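Local atomic coordinates of glycine cleavage system H protein (PDB entry 3HGB), a protein that probably shuttles the methylamine group of glycine from the P protein to the T protein of the glycine cleavage system, on a covalently bound lipoyl arm. Residues A[62-67]-A[89-94]. Numbering follows the deposited sequence. Where two conformers were deposited one is given.
Sequences VFVQLP and SDLYAP
Leu91 reaches Val64 and Gln65 across strand 78-84, which lies between strands 61-65 and 88-92 in a three-stranded antiparallel sheet. The two outer strands therefore run parallel to each other but share no hydrogen bond. The backbones of Gln65 and Leu91 bond instead to Glu81 and Phe79 of the middle strand, and their CA atoms stand 8.8 Å apart. From CB, which points toward segment 62-67, the Leu91 side chain turns with CG anti to the carbonyl carbon (chi1 -67°). CB is 5.6 Å and CG 5.3 Å from Gln65 O; CG is the branch point, and only its CD1 arm comes into contact. CD1 lies 4.4 Å from Val64 CG1, a loose meeting of methyls, and 4.2 Å from Gln65 O. CD2 stays 6.4 Å from Val64 CG1. On Val64, CG1 is anti to the backbone N (chi1 -177°) and is the branch nearer to Leu91. Leu91 also packs against Phe79, Ile50 and Leu123, and Leu66 shares Leu123, so apolar side chains from both sheets meet in the interior of this lipoyl-type domain. The Gln65 amide takes no part and bonds back to its own segment: NE2 gives a bent hydrogen bond to Leu66 O (3.0 Å, 133° at the hydrogen), arriving above the carbonyl plane, while OE1 lies at the edge of the Phe63 ring. With 70 Å² buried and no polar bond between the segments, the contact is weak dispersion packing; strand pairing through 78-84 sets the spacing, and the Leu91 methyl bridges part of it.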
loop_
_atom_site.group_PDB
_atom_site.type_symbol
_atom_site.label_atom_id
_atom_site.label_comp_id
_atom_site.label_asym_id
_atom_site.label_seq_id
_atom_site.Cartn_x
_atom_site.Cartn_y
_atom_site.Cartn_z
ATOM N N VAL A 62 4.337 -15.027 -2.440
ATOM C CA VAL A 62 5.582 -15.761 -2.322
ATOM C C VAL A 62 6.775 -14.812 -2.342
ATOM O O VAL A 62 7.874 -15.148 -1.888
ATOM C CB VAL A 62 5.700 -16.841 -3.429
ATOM C CG1 VAL A 62 4.586 -17.870 -3.268
ATOM C CG2 VAL A 62 5.635 -16.220 -4.806
ATOM N N PHE A 63 6.552 -13.618 -2.870
ATOM C CA PHE A 63 7.607 -12.640 -2.939
ATOM C C PHE A 63 7.045 -11.247 -3.024
ATOM O O PHE A 63 6.092 -11.003 -3.746
ATOM C CB PHE A 63 8.509 -12.884 -4.145
ATOM C CG PHE A 63 9.711 -11.991 -4.168
ATOM C CD1 PHE A 63 10.723 -12.146 -3.223
ATOM C CD2 PHE A 63 9.824 -10.982 -5.116
ATOM C CE1 PHE A 63 11.835 -11.301 -3.223
ATOM C CE2 PHE A 63 10.933 -10.139 -5.131
ATOM C CZ PHE A 63 11.935 -10.299 -4.180
ATOM N N VAL A 64 7.672 -10.329 -2.302
ATOM C CA VAL A 64 7.287 -8.934 -2.365
ATOM C C VAL A 64 8.546 -8.173 -2.727
ATOM O O VAL A 64 9.547 -8.257 -2.014
ATOM C CB VAL A 64 6.750 -8.425 -1.016
ATOM C CG1 VAL A 64 6.298 -6.987 -1.142
ATOM C CG2 VAL A 64 5.594 -9.298 -0.528
ATOM N N GLN A 65 8.506 -7.478 -3.854
ATOM C CA GLN A 65 9.617 -6.635 -4.243
ATOM C C GLN A 65 9.287 -5.243 -3.755
ATOM O O GLN A 65 8.325 -4.627 -4.214
ATOM C CB GLN A 65 9.857 -6.656 -5.755
ATOM C CG GLN A 65 11.043 -5.792 -6.208
ATOM C CD GLN A 65 12.354 -6.154 -5.502
ATOM O OE1 GLN A 65 12.864 -7.273 -5.635
ATOM N NE2 GLN A 65 12.904 -5.202 -4.748
ATOM N N LEU A 66 10.072 -4.786 -2.787
ATOM C CA LEU A 66 9.884 -3.477 -2.179
ATOM C C LEU A 66 10.975 -2.532 -2.684
ATOM O O LEU A 66 12.085 -2.977 -2.953
ATOM C CB LEU A 66 9.963 -3.598 -0.653
ATOM C CG LEU A 66 8.921 -4.480 0.060
ATOM C CD1 LEU A 66 9.413 -4.842 1.460
ATOM C CD2 LEU A 66 7.559 -3.791 0.125
ATOM N N PRO A 67 10.660 -1.231 -2.795
ATOM C CA PRO A 67 11.657 -0.244 -3.183
ATOM C C PRO A 67 12.655 -0.045 -2.055
ATOM O O PRO A 67 12.377 -0.373 -0.897
ATOM C CB PRO A 67 10.834 1.030 -3.363
ATOM C CG PRO A 67 9.723 0.871 -2.416
ATOM C CD PRO A 67 9.400 -0.597 -2.377
ATOM N N SER A 89 1.783 -8.676 -9.586
ATOM C CA SER A 89 1.077 -7.416 -9.676
ATOM C C SER A 89 1.969 -6.267 -9.256
ATOM O O SER A 89 2.730 -6.366 -8.292
ATOM C CB SER A 89 -0.185 -7.442 -8.826
ATOM O OG SER A 89 -1.026 -6.356 -9.162
ATOM N N ASP A 90 1.885 -5.186 -10.013
ATOM C CA ASP A 90 2.641 -3.991 -9.699
ATOM C C ASP A 90 2.099 -3.337 -8.450
ATOM O O ASP A 90 0.916 -3.418 -8.148
ATOM C CB ASP A 90 2.593 -3.009 -10.868
ATOM C CG ASP A 90 3.596 -3.349 -11.955
ATOM O OD1 ASP A 90 4.535 -4.137 -11.708
ATOM O OD2 ASP A 90 3.459 -2.805 -13.060
ATOM N N LEU A 91 2.986 -2.681 -7.723
ATOM C CA LEU A 91 2.592 -1.898 -6.579
ATOM C C LEU A 91 2.878 -0.470 -6.976
ATOM O O LEU A 91 3.954 -0.179 -7.494
ATOM C CB LEU A 91 3.410 -2.306 -5.359
ATOM C CG LEU A 91 3.171 -3.720 -4.827
ATOM C CD1 LEU A 91 4.217 -4.076 -3.769
ATOM C CD2 LEU A 91 1.755 -3.827 -4.263
ATOM N N TYR A 92 1.900 0.406 -6.781
ATOM C CA TYR A 92 2.033 1.808 -7.169
ATOM C C TYR A 92 2.124 2.703 -5.954
ATOM O O TYR A 92 1.482 2.440 -4.932
ATOM C CB TYR A 92 0.831 2.240 -7.997
ATOM C CG TYR A 92 0.604 1.406 -9.218
ATOM C CD1 TYR A 92 1.553 1.363 -10.241
ATOM C CD2 TYR A 92 -0.544 0.645 -9.350
ATOM C CE1 TYR A 92 1.358 0.593 -11.359
ATOM C CE2 TYR A 92 -0.752 -0.132 -10.478
ATOM C CZ TYR A 92 0.207 -0.149 -11.474
ATOM O OH TYR A 92 0.003 -0.918 -12.589
ATOM N N ALA A 93 2.924 3.760 -6.048
ATOM C CA ALA A 93 2.972 4.743 -4.972
ATOM C C ALA A 93 1.608 5.415 -4.918
ATOM O O ALA A 93 1.152 5.947 -5.923
ATOM C CB ALA A 93 4.060 5.757 -5.225
ATOM N N PRO A 94 0.918 5.347 -3.763
ATOM C CA PRO A 94 -0.410 5.976 -3.732
ATOM C C PRO A 94 -0.291 7.496 -3.690
ATOM O O PRO A 94 -1.197 8.217 -4.130
ATOM C CB PRO A 94 -1.033 5.446 -2.433
ATOM C CG PRO A 94 -0.157 4.321 -1.987
ATOM C CD PRO A 94 1.208 4.589 -2.533
#